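Local coordinates for pyridine synthase TbtD (Thermobispora bispora, PDB 5WA4), which probably forms the central pyridine ring of the thiopeptide thiomuracin by a formal [4+2] aza-cycloaddition on a leader-peptide-bearing precursor, at residues E[49-54]-E[108-113]; E[194-199]-E[338-343]; E[228-233]-E[241-246]. All coordinates share one frame; numbering follows the deposited sequence.

Contact 1 of 3, residues E[49-54]-E[108-113]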
loop_
_atom_site.group_PDB
_atom_site.type_symbol
_atom_site.label_atom_id
_atom_site.label_comp_id
_atom_site.label_asym_id
_atom_site.label_seq_id
_atom_site.Cartn_x
_atom_site.Cartn_y
_atom_site.Cartn_z
ATOM N N HIS E 49 -26.025 -25.110 4.745
ATOM C CA HIS E 49 -24.781 -24.658 5.353
ATOM C C HIS E 49 -23.843 -25.847 5.696
ATOM O O HIS E 49 -24.297 -26.986 5.856
ATOM C CB HIS E 49 -25.058 -23.845 6.621
ATOM C CG HIS E 49 -23.922 -22.956 7.017
ATOM N ND1 HIS E 49 -22.941 -23.352 7.901
ATOM C CD2 HIS E 49 -23.596 -21.698 6.630
ATOM C CE1 HIS E 49 -22.064 -22.372 8.049
ATOM N NE2 HIS E 49 -22.440 -21.357 7.290
ATOM N N TRP E 50 -22.553 -25.530 5.858
ATOM C CA TRP E 50 -21.459 -26.475 6.030
ATOM C C TRP E 50 -21.071 -26.819 7.460
ATOM O O TRP E 50 -20.441 -27.848 7.700
ATOM C CB TRP E 50 -20.204 -25.939 5.337
ATOM C CG TRP E 50 -19.808 -24.537 5.735
ATOM C CD1 TRP E 50 -20.174 -23.384 5.113
ATOM C CD2 TRP E 50 -18.967 -24.141 6.845
ATOM N NE1 TRP E 50 -19.628 -22.300 5.750
ATOM C CE2 TRP E 50 -18.888 -22.726 6.810
ATOM C CE3 TRP E 50 -18.287 -24.838 7.850
ATOM C CZ2 TRP E 50 -18.149 -21.998 7.754
ATOM C CZ3 TRP E 50 -17.551 -24.108 8.782
ATOM C CH2 TRP E 50 -17.489 -22.701 8.725
ATOM N N ARG E 51 -21.417 -25.962 8.407
ATOM C CA ARG E 51 -20.788 -26.044 9.711
ATOM C C ARG E 51 -21.267 -27.235 10.515
ATOM O O ARG E 51 -22.472 -27.457 10.659
ATOM C CB ARG E 51 -21.027 -24.753 10.484
ATOM C CG ARG E 51 -19.960 -24.456 11.502
ATOM C CD ARG E 51 -20.393 -23.320 12.383
ATOM N NE ARG E 51 -20.916 -23.732 13.680
ATOM C CZ ARG E 51 -21.918 -23.110 14.282
ATOM N NH1 ARG E 51 -22.491 -22.086 13.670
ATOM N NH2 ARG E 51 -22.354 -23.517 15.474
ATOM N N ARG E 52 -20.307 -27.992 11.034
ATOM C CA ARG E 52 -20.576 -29.222 11.775
ATOM C C ARG E 52 -21.249 -30.274 10.899
ATOM O O ARG E 52 -21.973 -31.133 11.402
ATOM C CB ARG E 52 -21.441 -28.928 12.999
ATOM C CG ARG E 52 -20.864 -27.866 13.895
ATOM C CD ARG E 52 -21.057 -28.255 15.339
ATOM N NE ARG E 52 -22.473 -28.425 15.648
ATOM C CZ ARG E 52 -22.920 -29.132 16.678
ATOM N NH1 ARG E 52 -22.040 -29.750 17.480
ATOM N NH2 ARG E 52 -24.235 -29.240 16.891
ATOM N N GLY E 53 -21.020 -30.190 9.589
ATOM C CA GLY E 53 -21.520 -31.178 8.655
ATOM C C GLY E 53 -22.653 -30.656 7.801
ATOM O O GLY E 53 -23.561 -30.003 8.325
ATOM N N PRO E 54 -22.625 -30.994 6.493
ATOM C CA PRO E 54 -23.584 -30.541 5.483
ATOM C C PRO E 54 -24.972 -30.656 6.055
ATOM O O PRO E 54 -25.326 -31.753 6.479
ATOM C CB PRO E 54 -23.392 -31.533 4.326
ATOM C CG PRO E 54 -22.076 -32.121 4.548
ATOM C CD PRO E 54 -21.879 -32.172 6.025
ATOM N N GLU E 108 -16.421 -16.116 6.349
ATOM C CA GLU E 108 -17.840 -15.782 6.514
ATOM C C GLU E 108 -18.119 -15.270 7.918
ATOM O O GLU E 108 -19.263 -15.038 8.271
ATOM C CB GLU E 108 -18.758 -17.006 6.236
ATOM C CG GLU E 108 -18.406 -17.896 5.048
ATOM C CD GLU E 108 -19.492 -18.969 4.747
ATOM O OE1 GLU E 108 -20.351 -19.229 5.635
ATOM O OE2 GLU E 108 -19.477 -19.560 3.625
ATOM N N GLY E 109 -17.072 -15.143 8.723
ATOM C CA GLY E 109 -17.204 -14.866 10.147
ATOM C C GLY E 109 -18.301 -15.695 10.773
ATOM O O GLY E 109 -19.407 -15.198 10.937
ATOM N N GLU E 110 -18.029 -16.954 11.123
ATOM C CA GLU E 110 -19.150 -17.835 11.443
ATOM C C GLU E 110 -19.468 -17.984 12.923
ATOM O O GLU E 110 -20.621 -17.791 13.318
ATOM C CB GLU E 110 -18.936 -19.220 10.836
ATOM C CG GLU E 110 -19.939 -20.275 11.322
ATOM C CD GLU E 110 -21.406 -19.995 10.971
ATOM O OE1 GLU E 110 -21.685 -19.069 10.179
ATOM O OE2 GLU E 110 -22.290 -20.715 11.496
ATOM N N ASP E 111 -18.476 -18.345 13.723
ATOM C CA ASP E 111 -18.664 -18.517 15.179
ATOM C C ASP E 111 -19.476 -19.754 15.536
ATOM O O ASP E 111 -20.618 -19.928 15.105
ATOM C CB ASP E 111 -19.341 -17.298 15.823
ATOM C CG ASP E 111 -18.383 -16.179 16.104
ATOM O OD1 ASP E 111 -17.170 -16.445 16.236
ATOM O OD2 ASP E 111 -18.847 -15.021 16.170
ATOM N N GLY E 112 -18.875 -20.581 16.375
ATOM C CA GLY E 112 -19.483 -21.809 16.837
ATOM C C GLY E 112 -18.453 -22.903 16.675
ATOM O O GLY E 112 -17.428 -22.693 16.021
ATOM N N PRO E 113 -18.698 -24.063 17.289
ATOM C CA PRO E 113 -17.806 -25.199 17.073
ATOM C C PRO E 113 -17.730 -25.561 15.607
ATOM O O PRO E 113 -18.725 -25.415 14.905
ATOM C CB PRO E 113 -18.461 -26.309 17.886
ATOM C CG PRO E 113 -19.127 -25.567 19.010
ATOM C CD PRO E 113 -19.669 -24.319 18.362
#
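A type II beta turn from Trp50 to Gly53, the hairpin turn between antiparallel strands 44-49 and 55-62, meets the loop that leaves helix 98-107. Arg51, at the second position of the turn, makes the largest single share of the contact. Its guanidinium is gripped at two points along its edge: NH1 donates to Glu110 OE2 at 2.6 Å in a salt bridge that lies in the guanidinium plane and uses the anti lone pair of the oxygen, while NE donates to Pro113 O at 3.0 Å. Arg51 and Glu110 cross obliquely, guanidinium and carboxylate planes 46° apart. Over one face of the guanidinium sit Asp111 O and the CA of Gly112. CG of Arg51 is anti to the backbone N (chi1 -153°) and the chain bends at chi3, which turns the planar end across the loop.

A second carboxylate, Glu108, reaches in tip to tip from the start of the loop, just after helix 98-107. Its OE1 accepts from Trp50 NE1 at 3.2 Å; OE1 lies near the indole plane, while NE1 comes to it from above the carboxylate plane. The same oxygen takes a weak bond from His49 NE2 at 3.4 Å.

Behind this shell, the 50-53 turn is closed by Gly53 N to Trp50 O, and Arg57 adds a long, weak ion pair to Glu110. Trp50 also packs on helix 98-107, whereas Asp111 and Pro113 touch the bound leader peptide, so the loop held by Arg51 borders the leader site. The rotation of the His49 ring is fixed from its other nitrogen, where ND1 accepts the backbone N of Arg51 at 3.1 Å.

Contact 2 of 3, residues E[194-199]-E[338-343]; sequences HAEAYL and VCHLAA
Helices 184-201 and 332-352 run past each other obliquely and closer to antiparallel than to parallel, their axes in these segments 8.9 Å apart at a crossing angle of -130°, with the backbones nearest at Ala195 and His340. The small side chain of Ala195 permits this approach: its CB lies 3.7 Å from CB of His340, at the edge of the imidazole, and 4.4 Å from CB of Cys339. One turn further along, CD1 of Leu199 comes to 4.2 Å from ND1 of the same histidine. With CG anti to its backbone N (chi1 -178°), His340 carries its ring away from the helix backbone to Trp212 and the arginines of helix 205-218. OE2 of Glu196 comes near the edge of this ring without a bond, while OE1 makes a salt bridge with Arg209.

On the other side of Ala195, the sulfur of Cys339 meets the His194 ring at its edge. SG stands 3.6 Å from CD2 and 80° off the ring normal, an in-plane sulfur-aromatic approach. His194 is steadied beyond the pair by a hydrogen bond that NE2 accepts from Arg335 NH1 and by stacking on Tyr322.

Mostly buried and apolar at its centre, with aromatic and charged groups toward its margins, this is helix-helix packing about an alanine, within the all-helical part of the lantibiotic dehydratase C-terminal family fold.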
loop_
_atom_site.group_PDB
_atom_site.type_symbol
_atom_site.label_atom_id
_atom_site.label_comp_id
_atom_site.label_asym_id
_atom_site.label_seq_id
_atom_site.Cartn_x
_atom_site.Cartn_y
_atom_site.Cartn_z
ATOM N N HIS E 194 -18.085 -10.030 -12.020
ATOM C CA HIS E 194 -18.227 -11.039 -10.971
ATOM C C HIS E 194 -17.244 -12.157 -11.220
ATOM O O HIS E 194 -16.484 -12.530 -10.318
ATOM C CB HIS E 194 -19.663 -11.577 -10.924
ATOM C CG HIS E 194 -19.997 -12.394 -9.709
ATOM N ND1 HIS E 194 -19.796 -11.941 -8.417
ATOM C CD2 HIS E 194 -20.607 -13.598 -9.585
ATOM C CE1 HIS E 194 -20.223 -12.852 -7.558
ATOM N NE2 HIS E 194 -20.724 -13.867 -8.240
ATOM N N ALA E 195 -17.238 -12.671 -12.454
ATOM C CA ALA E 195 -16.382 -13.800 -12.818
ATOM C C ALA E 195 -14.909 -13.408 -12.745
ATOM O O ALA E 195 -14.086 -14.153 -12.209
ATOM C CB ALA E 195 -16.735 -14.324 -14.216
ATOM N N GLU E 196 -14.580 -12.236 -13.269
ATOM C CA GLU E 196 -13.214 -11.739 -13.212
ATOM C C GLU E 196 -12.675 -11.607 -11.774
ATOM O O GLU E 196 -11.478 -11.772 -11.539
ATOM C CB GLU E 196 -13.130 -10.400 -13.935
ATOM C CG GLU E 196 -13.306 -10.540 -15.423
ATOM C CD GLU E 196 -12.170 -11.324 -16.051
ATOM O OE1 GLU E 196 -11.051 -11.284 -15.481
ATOM O OE2 GLU E 196 -12.393 -11.986 -17.105
ATOM N N ALA E 197 -13.563 -11.333 -10.822
ATOM C CA ALA E 197 -13.175 -11.218 -9.427
ATOM C C ALA E 197 -12.639 -12.556 -8.913
ATOM O O ALA E 197 -11.611 -12.619 -8.245
ATOM C CB ALA E 197 -14.352 -10.753 -8.604
ATOM N N TYR E 198 -13.359 -13.618 -9.257
ATOM C CA TYR E 198 -12.938 -14.998 -9.034
ATOM C C TYR E 198 -11.652 -15.347 -9.754
ATOM O O TYR E 198 -10.772 -15.948 -9.167
ATOM C CB TYR E 198 -14.030 -15.971 -9.493
ATOM C CG TYR E 198 -13.715 -17.447 -9.356
ATOM C CD1 TYR E 198 -13.597 -18.042 -8.107
ATOM C CD2 TYR E 198 -13.599 -18.256 -10.472
ATOM C CE1 TYR E 198 -13.347 -19.382 -7.967
ATOM C CE2 TYR E 198 -13.343 -19.632 -10.354
ATOM C CZ TYR E 198 -13.223 -20.192 -9.094
ATOM O OH TYR E 198 -12.984 -21.554 -8.953
ATOM N N LEU E 199 -11.541 -15.000 -11.032
ATOM C CA LEU E 199 -10.373 -15.446 -11.782
ATOM C C LEU E 199 -9.099 -14.805 -11.207
ATOM O O LEU E 199 -8.096 -15.476 -11.007
ATOM C CB LEU E 199 -10.543 -15.152 -13.267
ATOM C CG LEU E 199 -11.599 -16.007 -13.984
ATOM C CD1 LEU E 199 -11.916 -15.418 -15.334
ATOM C CD2 LEU E 199 -11.120 -17.389 -14.169
ATOM N N VAL E 338 -20.869 -19.799 -15.172
ATOM C CA VAL E 338 -22.118 -19.296 -15.761
ATOM C C VAL E 338 -22.116 -17.759 -16.027
ATOM O O VAL E 338 -22.497 -17.325 -17.119
ATOM C CB VAL E 338 -23.305 -19.679 -14.881
ATOM C CG1 VAL E 338 -24.509 -18.845 -15.214
ATOM C CG2 VAL E 338 -23.601 -21.161 -15.060
ATOM N N CYS E 339 -21.653 -16.945 -15.068
ATOM C CA CYS E 339 -21.556 -15.497 -15.317
ATOM C C CYS E 339 -20.578 -15.231 -16.437
ATOM O O CYS E 339 -20.792 -14.345 -17.259
ATOM C CB CYS E 339 -21.103 -14.701 -14.086
ATOM S SG CYS E 339 -22.134 -14.818 -12.603
ATOM N N HIS E 340 -19.482 -15.968 -16.462
ATOM C CA HIS E 340 -18.497 -15.689 -17.482
ATOM C C HIS E 340 -19.090 -15.994 -18.872
ATOM O O HIS E 340 -18.880 -15.236 -19.833
ATOM C CB HIS E 340 -17.227 -16.480 -17.244
ATOM C CG HIS E 340 -16.156 -16.187 -18.237
ATOM N ND1 HIS E 340 -15.194 -15.226 -18.029
ATOM C CD2 HIS E 340 -15.933 -16.687 -19.477
ATOM C CE1 HIS E 340 -14.401 -15.166 -19.084
ATOM N NE2 HIS E 340 -14.833 -16.039 -19.981
ATOM N N LEU E 341 -19.856 -17.078 -18.966
ATOM C CA LEU E 341 -20.497 -17.430 -20.230
ATOM C C LEU E 341 -21.617 -16.446 -20.599
ATOM O O LEU E 341 -21.839 -16.166 -21.779
ATOM C CB LEU E 341 -21.041 -18.864 -20.172
ATOM C CG LEU E 341 -19.955 -19.950 -20.132
ATOM C CD1 LEU E 341 -20.515 -21.332 -19.806
ATOM C CD2 LEU E 341 -19.203 -19.951 -21.456
ATOM N N ALA E 342 -22.327 -15.911 -19.607
ATOM C CA ALA E 342 -23.349 -14.916 -19.926
ATOM C C ALA E 342 -22.682 -13.724 -20.556
ATOM O O ALA E 342 -23.130 -13.250 -21.598
ATOM C CB ALA E 342 -24.124 -14.506 -18.721
ATOM N N ALA E 343 -21.586 -13.268 -19.964
ATOM C CA ALA E 343 -20.954 -12.043 -20.456
ATOM C C ALA E 343 -20.343 -12.224 -21.858
ATOM O O ALA E 343 -20.388 -11.309 -22.683
ATOM C CB ALA E 343 -19.899 -11.538 -19.461
#

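Contact 3 of 3, residues E[228-233]-E[241-246]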
loop_
_atom_site.group_PDB
_atom_site.type_symbol
_atom_site.label_atom_id
_atom_site.label_comp_id
_atom_site.label_asym_id
_atom_site.label_seq_id
_atom_site.Cartn_x
_atom_site.Cartn_y
_atom_site.Cartn_z
ATOM N N ILE E 228 -30.474 -14.286 -26.238
ATOM C CA ILE E 228 -31.540 -13.587 -26.957
ATOM C C ILE E 228 -32.938 -14.062 -26.519
ATOM O O ILE E 228 -33.862 -13.264 -26.383
ATOM C CB ILE E 228 -31.406 -13.779 -28.479
ATOM C CG1 ILE E 228 -30.087 -13.190 -28.972
ATOM C CG2 ILE E 228 -32.552 -13.105 -29.200
ATOM C CD1 ILE E 228 -29.889 -13.314 -30.457
ATOM N N ALA E 229 -33.083 -15.361 -26.280
ATOM C CA ALA E 229 -34.373 -15.916 -25.893
ATOM C C ALA E 229 -34.721 -15.667 -24.410
ATOM O O ALA E 229 -35.899 -15.485 -24.072
ATOM C CB ALA E 229 -34.410 -17.414 -26.208
ATOM N N VAL E 230 -33.714 -15.676 -23.532
ATOM C CA VAL E 230 -33.943 -15.431 -22.105
ATOM C C VAL E 230 -34.267 -13.964 -21.868
ATOM O O VAL E 230 -35.150 -13.620 -21.066
ATOM C CB VAL E 230 -32.726 -15.827 -21.243
ATOM C CG1 VAL E 230 -32.704 -15.070 -19.934
ATOM C CG2 VAL E 230 -32.761 -17.305 -20.979
ATOM N N ALA E 231 -33.558 -13.102 -22.584
ATOM C CA ALA E 231 -33.825 -11.687 -22.494
ATOM C C ALA E 231 -35.263 -11.408 -22.944
ATOM O O ALA E 231 -35.955 -10.613 -22.315
ATOM C CB ALA E 231 -32.821 -10.898 -23.318
ATOM N N SER E 232 -35.707 -12.085 -24.008
ATOM C CA SER E 232 -37.072 -11.954 -24.527
ATOM C C SER E 232 -38.125 -12.270 -23.465
ATOM O O SER E 232 -39.022 -11.468 -23.222
ATOM C CB SER E 232 -37.289 -12.866 -25.742
ATOM O OG SER E 232 -36.544 -12.443 -26.874
ATOM N N SER E 233 -38.023 -13.434 -22.828
ATOM C CA SER E 233 -38.933 -13.785 -21.733
ATOM C C SER E 233 -38.767 -12.886 -20.520
ATOM O O SER E 233 -39.469 -13.041 -19.527
ATOM C CB SER E 233 -38.737 -15.238 -21.294
ATOM O OG SER E 233 -39.354 -16.130 -22.191
ATOM N N ALA E 241 -45.055 -15.941 -22.093
ATOM C CA ALA E 241 -43.934 -15.965 -23.036
ATOM C C ALA E 241 -43.674 -17.420 -23.412
ATOM O O ALA E 241 -44.594 -18.236 -23.367
ATOM C CB ALA E 241 -42.692 -15.327 -22.439
ATOM N N HIS E 242 -42.434 -17.760 -23.764
ATOM C CA HIS E 242 -42.119 -19.148 -24.115
ATOM C C HIS E 242 -41.085 -19.790 -23.179
ATOM O O HIS E 242 -40.704 -20.942 -23.385
ATOM C CB HIS E 242 -41.654 -19.232 -25.575
ATOM C CG HIS E 242 -42.708 -18.826 -26.558
ATOM N ND1 HIS E 242 -42.429 -18.519 -27.876
ATOM C CD2 HIS E 242 -44.046 -18.675 -26.417
ATOM C CE1 HIS E 242 -43.545 -18.195 -28.496
ATOM N NE2 HIS E 242 -44.546 -18.279 -27.637
ATOM N N LEU E 243 -40.648 -19.050 -22.159
ATOM C CA LEU E 243 -39.878 -19.598 -21.029
ATOM C C LEU E 243 -40.499 -19.145 -19.725
ATOM O O LEU E 243 -40.126 -18.089 -19.211
ATOM C CB LEU E 243 -38.422 -19.129 -21.023
ATOM C CG LEU E 243 -37.321 -19.540 -21.984
ATOM C CD1 LEU E 243 -36.081 -18.791 -21.584
ATOM C CD2 LEU E 243 -37.071 -21.022 -21.929
ATOM N N PRO E 244 -41.453 -19.911 -19.188
ATOM C CA PRO E 244 -42.091 -19.519 -17.924
ATOM C C PRO E 244 -41.131 -19.092 -16.805
ATOM O O PRO E 244 -41.089 -17.913 -16.532
ATOM C CB PRO E 244 -42.863 -20.779 -17.538
ATOM C CG PRO E 244 -43.295 -21.316 -18.867
ATOM C CD PRO E 244 -42.179 -21.008 -19.846
ATOM N N HIS E 245 -40.353 -20.001 -16.231
ATOM C CA HIS E 245 -39.640 -19.754 -14.977
ATOM C C HIS E 245 -38.790 -18.458 -14.950
ATOM O O HIS E 245 -38.458 -17.952 -13.867
ATOM C CB HIS E 245 -38.716 -20.931 -14.663
ATOM C CG HIS E 245 -37.470 -20.915 -15.476
ATOM N ND1 HIS E 245 -37.476 -21.090 -16.842
ATOM C CD2 HIS E 245 -36.189 -20.655 -15.133
ATOM C CE1 HIS E 245 -36.243 -20.979 -17.302
ATOM N NE2 HIS E 245 -35.444 -20.708 -16.286
ATOM N N VAL E 246 -38.401 -17.955 -16.119
ATOM C CA VAL E 246 -37.729 -16.667 -16.193
ATOM C C VAL E 246 -38.732 -15.567 -15.833
ATOM O O VAL E 246 -38.420 -14.655 -15.060
ATOM C CB VAL E 246 -37.116 -16.411 -17.590
ATOM C CG1 VAL E 246 -37.028 -14.915 -17.900
ATOM C CG2 VAL E 246 -35.746 -17.052 -17.683
#
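Polar contact between the two segments comes down to one weak hydrogen bond, from Leu243 N to Ser233 OG at 3.2 Å with an N-H...O angle of 130°. OG is anti to the carbonyl carbon of Ser233 (chi1 -78°), which brings it to the backbone of the residue at the N-cap position of helix 244-265. The same hydroxyl oxygen also lies against carbon, 3.4 Å from CB of Ala241 in the poorly ordered start of the segment.

Apolar packing does the rest. The side chains of Leu243 and Val230 cross obliquely, CD1 of the leucine 3.7 Å from CG2 of the valine. Val246, in the first turn of its helix, puts CG1 against the last turn of the other helix, 3.5 Å from Ser233 O and 3.8 Å from Ser233 CB, and its CG2 faces CG1 of Val230 more loosely. Ser233 O is also bonded to Arg247.

The contact thus joins the C-terminal end of helix 220-235 to the start of helix 244-265 across a short connecting loop. Val230 and His245 both rest on Asp170 of helix 164-178, while Ile228 and Ala231 touch helix 332-352.

How the contacts relate
From the N terminus, contact 1 comes first: it closes a loop of 53 residues, joining the hairpin turn of the four-stranded sheet to the loop after helix 98-107. It ends before contact 2 opens. Contact 2 spans the widest interval, bringing helix 184-201 against helix 332-352 near the C terminus. Within that interval lies contact 3, a short-range closure between consecutive helices. Contacts 2 and 3 share neighbours, since helix 164-178 touches both and helix 332-352 packs on 228-233, yet their nearest atoms stay about 9 Å apart. Contacts 1 and 3 lie on opposite sides of the chain's centre, centres 37 Å apart.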